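Local coordinates for Dbv8 protein (Nonomuraea, PDB 4MFZ) that probably transfers a long acyl chain from acyl-CoA to an amine of a glycopeptide antibiotic, using a GNAT-type fold that binds decanoyl-CoA, at residues L203-I217 and H247-L259. Sequence-based numbering, arbitrary orientation.
Sequences LAVAKDGTPVLGLHI and HGARAATGTSWLL. With MFK (decanoyl-CoA), chain B.
L213 and A252 pair side by side, their side chains on the same face of the sheet, where strands 211-216 and 251-256 run parallel: L213 N donates to A251 O (3.1 Å), T253 N to L213 O (2.9 Å) and L215 N to T253 O (3.0 Å). Past T253 the strands splay, and a water bridges the widening gap by donating to L215 O and T253 O. The thioester and adjoining pantetheine of decanoyl-CoA lie in the V beyond, the splay between neighbouring parallel strands characteristic of GNAT folds. There I217 N donates to the thioester oxygen OAL of decanoyl-CoA (2.8 Å), I217 O accepts from pantetheine NAF (2.8 Å), and W257 NE1 donates to the pantetheine amide oxygen OAM (3.3 Å); I217 CD1 and L258 CD1 meet beside the ligand. At the other end the H247 ring lies between P211 CB, centred over one face, and L203 CD2, nearer the rim of the opposite one. Its NE2 donates to V212 O, already bonded to A204 N, from well above the carbonyl plane. With CG2 anti to its backbone N (V212 CG1 chi1 68°), V212 sets that methyl against T253 CG2 (3.5 Å), while A249 CB packs on L213 CG. Helix 226-243 makes the beta-alpha-beta crossover between the two strands, which are flanked in the sheet by strands 199-205 and 330-337.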
# COMPACT_ATOMS: atom_id res chain seq x y z
N LEU A 203 5.20 -8.78 -7.00
CA LEU A 203 6.20 -9.38 -7.84
C LEU A 203 7.46 -8.56 -7.65
O LEU A 203 7.55 -7.46 -8.17
CB LEU A 203 5.72 -9.29 -9.29
CG LEU A 203 4.45 -10.08 -9.63
CD1 LEU A 203 3.59 -9.33 -10.62
CD2 LEU A 203 4.78 -11.47 -10.18
N ALA A 204 8.42 -9.10 -6.91
CA ALA A 204 9.65 -8.37 -6.58
C ALA A 204 10.90 -9.05 -7.15
O ALA A 204 10.81 -10.12 -7.75
CB ALA A 204 9.77 -8.23 -5.06
N VAL A 205 12.07 -8.42 -7.01
CA VAL A 205 13.34 -9.12 -7.22
C VAL A 205 14.23 -8.89 -5.99
O VAL A 205 14.21 -7.80 -5.43
CB VAL A 205 14.05 -8.77 -8.57
CG1 VAL A 205 13.05 -8.43 -9.67
CG2 VAL A 205 15.06 -7.64 -8.43
N ALA A 206 14.95 -9.93 -5.55
CA ALA A 206 15.80 -9.86 -4.35
C ALA A 206 17.12 -9.13 -4.66
O ALA A 206 17.33 -8.73 -5.81
CB ALA A 206 16.08 -11.26 -3.80
N LYS A 207 17.99 -8.96 -3.66
CA LYS A 207 19.31 -8.29 -3.86
C LYS A 207 20.14 -8.89 -5.01
O LYS A 207 20.79 -8.15 -5.74
CB LYS A 207 20.14 -8.30 -2.57
CG LYS A 207 19.65 -7.35 -1.49
CD LYS A 207 20.47 -7.49 -0.21
CE LYS A 207 21.92 -7.07 -0.40
NZ LYS A 207 22.78 -7.57 0.70
N ASP A 208 20.11 -10.21 -5.16
CA ASP A 208 20.89 -10.90 -6.20
C ASP A 208 20.18 -11.02 -7.55
O ASP A 208 20.64 -11.76 -8.41
CB ASP A 208 21.26 -12.30 -5.72
CG ASP A 208 20.04 -13.17 -5.43
OD1 ASP A 208 18.90 -12.77 -5.77
OD2 ASP A 208 20.24 -14.26 -4.87
N GLY A 209 19.07 -10.31 -7.71
CA GLY A 209 18.34 -10.27 -8.98
C GLY A 209 17.37 -11.42 -9.25
O GLY A 209 16.71 -11.42 -10.30
N THR A 210 17.27 -12.38 -8.33
CA THR A 210 16.37 -13.51 -8.51
C THR A 210 14.92 -13.15 -8.10
O THR A 210 14.70 -12.53 -7.07
CB THR A 210 16.84 -14.76 -7.75
OG1 THR A 210 17.00 -14.44 -6.37
CG2 THR A 210 18.17 -15.29 -8.33
N PRO A 211 13.94 -13.55 -8.93
CA PRO A 211 12.53 -13.23 -8.66
C PRO A 211 12.08 -13.72 -7.27
O PRO A 211 12.50 -14.80 -6.81
CB PRO A 211 11.79 -13.97 -9.77
CG PRO A 211 12.76 -14.99 -10.30
CD PRO A 211 14.11 -14.35 -10.15
N VAL A 212 11.26 -12.92 -6.58
CA VAL A 212 10.70 -13.30 -5.28
C VAL A 212 9.29 -12.69 -5.11
O VAL A 212 8.98 -11.68 -5.75
CB VAL A 212 11.67 -12.92 -4.12
CG1 VAL A 212 11.80 -11.40 -3.92
CG2 VAL A 212 11.27 -13.60 -2.82
N LEU A 213 8.44 -13.30 -4.27
CA LEU A 213 7.14 -12.71 -3.97
C LEU A 213 7.21 -11.97 -2.64
O LEU A 213 7.56 -12.57 -1.63
CB LEU A 213 6.03 -13.77 -3.89
CG LEU A 213 5.54 -14.53 -5.13
CD1 LEU A 213 4.30 -15.31 -4.72
CD2 LEU A 213 5.23 -13.62 -6.31
N GLY A 214 6.90 -10.68 -2.63
CA GLY A 214 6.77 -9.98 -1.36
C GLY A 214 5.39 -10.34 -0.82
O GLY A 214 4.42 -10.25 -1.56
N LEU A 215 5.31 -10.80 0.42
CA LEU A 215 4.02 -11.20 0.99
C LEU A 215 3.62 -10.14 1.99
O LEU A 215 4.45 -9.73 2.77
CB LEU A 215 4.10 -12.60 1.64
CG LEU A 215 2.77 -13.26 2.06
CD1 LEU A 215 2.76 -14.76 1.83
CD2 LEU A 215 2.46 -12.95 3.52
N HIS A 216 2.36 -9.67 1.93
CA HIS A 216 1.84 -8.64 2.84
C HIS A 216 0.47 -9.02 3.37
O HIS A 216 -0.39 -9.55 2.62
CB HIS A 216 1.78 -7.28 2.16
CG HIS A 216 3.15 -6.75 1.75
ND1 HIS A 216 3.75 -5.71 2.37
CD2 HIS A 216 4.06 -7.21 0.78
CE1 HIS A 216 4.96 -5.48 1.81
NE2 HIS A 216 5.15 -6.41 0.83
N ILE A 217 0.25 -8.79 4.66
CA ILE A 217 -1.05 -9.07 5.30
C ILE A 217 -1.83 -7.76 5.47
O ILE A 217 -1.46 -6.93 6.31
CB ILE A 217 -0.93 -9.80 6.65
CG1 ILE A 217 -0.22 -11.15 6.44
CG2 ILE A 217 -2.31 -10.01 7.28
CD1 ILE A 217 0.23 -11.83 7.72
N HIS A 247 7.98 -14.29 -14.53
CA HIS A 247 8.55 -13.91 -13.24
C HIS A 247 9.28 -15.06 -12.63
O HIS A 247 10.49 -14.98 -12.44
CB HIS A 247 7.47 -13.34 -12.31
CG HIS A 247 8.02 -12.80 -11.00
ND1 HIS A 247 8.76 -11.67 -10.93
CD2 HIS A 247 7.87 -13.26 -9.69
CE1 HIS A 247 9.09 -11.44 -9.64
NE2 HIS A 247 8.55 -12.41 -8.89
N GLY A 248 8.56 -16.13 -12.32
CA GLY A 248 9.15 -17.41 -11.84
C GLY A 248 9.58 -17.54 -10.38
O GLY A 248 10.49 -18.31 -10.08
N ALA A 249 8.93 -16.82 -9.45
CA ALA A 249 9.36 -16.87 -8.05
C ALA A 249 9.06 -18.23 -7.40
O ALA A 249 8.04 -18.84 -7.67
CB ALA A 249 8.73 -15.73 -7.26
N ARG A 250 9.97 -18.70 -6.54
CA ARG A 250 9.74 -19.93 -5.78
C ARG A 250 9.66 -19.67 -4.28
O ARG A 250 9.09 -20.49 -3.55
CB ARG A 250 10.82 -20.98 -6.08
CG ARG A 250 10.99 -21.34 -7.56
CD ARG A 250 9.68 -21.78 -8.24
NE ARG A 250 9.43 -23.22 -8.41
CZ ARG A 250 10.19 -24.25 -8.01
NH1 ARG A 250 11.34 -24.07 -7.35
NH2 ARG A 250 9.80 -25.49 -8.26
N ALA A 251 10.23 -18.56 -3.83
CA ALA A 251 10.14 -18.14 -2.42
C ALA A 251 9.26 -16.88 -2.18
O ALA A 251 8.90 -16.14 -3.11
CB ALA A 251 11.55 -17.96 -1.82
N ALA A 252 8.90 -16.67 -0.93
CA ALA A 252 8.24 -15.42 -0.53
C ALA A 252 9.01 -14.80 0.64
O ALA A 252 9.61 -15.53 1.44
CB ALA A 252 6.77 -15.66 -0.19
N THR A 253 9.02 -13.47 0.73
CA THR A 253 9.74 -12.76 1.78
C THR A 253 8.83 -11.75 2.48
O THR A 253 7.82 -11.27 1.92
CB THR A 253 10.97 -12.00 1.24
OG1 THR A 253 10.55 -11.04 0.28
CG2 THR A 253 11.98 -12.92 0.57
N GLY A 254 9.21 -11.41 3.71
CA GLY A 254 8.52 -10.40 4.47
C GLY A 254 9.34 -10.04 5.67
O GLY A 254 10.09 -10.86 6.20
N THR A 255 9.17 -8.80 6.11
CA THR A 255 9.82 -8.33 7.32
C THR A 255 8.73 -7.73 8.21
O THR A 255 7.93 -6.95 7.74
CB THR A 255 10.85 -7.25 7.00
OG1 THR A 255 11.94 -7.86 6.31
CG2 THR A 255 11.39 -6.59 8.30
N SER A 256 8.69 -8.10 9.48
CA SER A 256 7.55 -7.68 10.30
C SER A 256 7.75 -7.82 11.79
O SER A 256 8.52 -8.66 12.25
CB SER A 256 6.30 -8.50 9.90
OG SER A 256 5.12 -7.99 10.53
N TRP A 257 6.98 -7.04 12.54
CA TRP A 257 6.85 -7.23 13.99
C TRP A 257 6.31 -8.59 14.33
O TRP A 257 6.62 -9.13 15.38
CB TRP A 257 5.98 -6.14 14.58
CG TRP A 257 4.55 -6.26 14.14
CD1 TRP A 257 3.97 -5.72 13.00
CD2 TRP A 257 3.47 -7.01 14.81
NE1 TRP A 257 2.66 -6.09 12.92
CE2 TRP A 257 2.28 -6.83 13.98
CE3 TRP A 257 3.37 -7.75 15.98
CZ2 TRP A 257 1.05 -7.38 14.32
CZ3 TRP A 257 2.12 -8.31 16.31
CH2 TRP A 257 1.00 -8.13 15.50
N LEU A 258 5.51 -9.16 13.42
CA LEU A 258 4.85 -10.48 13.58
C LEU A 258 5.83 -11.63 13.71
O LEU A 258 5.44 -12.72 14.12
CB LEU A 258 3.99 -10.79 12.36
CG LEU A 258 2.71 -10.00 12.07
CD1 LEU A 258 2.33 -10.24 10.63
CD2 LEU A 258 1.59 -10.47 12.99
N LEU A 259 7.08 -11.41 13.31
CA LEU A 259 8.07 -12.49 13.36
C LEU A 259 9.04 -12.40 14.55
O LEU A 259 9.98 -13.18 14.64
CB LEU A 259 8.85 -12.57 12.05
CG LEU A 259 8.06 -12.79 10.76
CD1 LEU A 259 8.97 -12.62 9.55
CD2 LEU A 259 7.41 -14.17 10.76
CCG MFK B . 1.63 -15.32 10.73
CCF MFK B . 2.51 -15.97 9.66
CCE MFK B . 2.87 -14.93 8.62
CCD MFK B . 4.04 -14.12 9.15
CCC MFK B . 4.75 -13.50 7.96
CCB MFK B . 4.65 -12.00 8.03
CCA MFK B . 5.66 -11.43 7.05
CBZ MFK B . 4.89 -10.71 5.95
CAK MFK B . 5.15 -9.22 6.05
CAJ MFK B . 3.83 -8.48 6.35
OAL MFK B . 2.75 -8.87 5.92
SAI MFK B . 4.05 -7.05 7.34
CAH MFK B . 2.32 -6.47 7.60
CAG MFK B . 1.54 -7.36 8.58
NAF MFK B . 0.17 -6.84 8.62
CAE MFK B . -0.42 -6.39 9.74
OAM MFK B . 0.11 -6.40 10.85
CAD MFK B . -1.86 -5.87 9.55
CAC MFK B . -2.51 -5.61 10.93
NAB MFK B . -2.48 -6.83 11.76
CAA MFK B . -3.58 -7.60 11.82
OAO MFK B . -4.62 -7.33 11.19
CAN MFK B . -3.52 -8.82 12.74
OAU MFK B . -2.38 -8.76 13.61
CAP MFK B . -3.55 -10.17 11.97
CAR MFK B . -2.39 -10.22 10.99
CAS MFK B . -4.84 -10.37 11.18
CAQ MFK B . -3.41 -11.31 12.97
OAT MFK B . -4.49 -11.22 13.88
PAV MFK B . -5.13 -12.52 14.59
OAX MFK B . -5.46 -13.56 13.60
OAW MFK B . -6.19 -12.05 15.53
OAY MFK B . -3.81 -12.96 15.40
PAZ MFK B . -3.72 -13.92 16.69
OBA MFK B . -2.20 -14.32 16.80
OBB MFK B . -4.59 -15.11 16.61
O5' MFK B . -3.90 -12.95 17.96
C5' MFK B . -3.83 -13.39 19.30
C4' MFK B . -4.14 -12.19 20.19
O4' MFK B . -3.55 -10.91 19.75
C3' MFK B . -5.62 -11.91 20.24
O3' MFK B . -5.92 -11.36 21.52
PBV MFK B . -7.21 -11.91 22.33
OBW MFK B . -8.41 -11.27 21.52
OBY MFK B . -7.07 -11.22 23.79
OBX MFK B . -7.39 -13.36 22.33
C2' MFK B . -5.77 -10.86 19.13
O2' MFK B . -6.95 -10.10 19.22
C1' MFK B . -4.59 -9.97 19.40
N9 MFK B . -4.20 -9.22 18.18
C8 MFK B . -3.55 -9.71 17.11
N7 MFK B . -3.38 -8.71 16.24
C5 MFK B . -3.86 -7.59 16.79
C4 MFK B . -4.37 -7.92 17.99
N3 MFK B . -4.89 -6.98 18.79
C2 MFK B . -5.07 -5.55 18.40
N1 MFK B . -4.49 -5.32 17.07
C6 MFK B . -3.93 -6.31 16.36
N6 MFK B . -3.41 -6.04 15.16
O HOH W 1 6.70 -8.35 2.01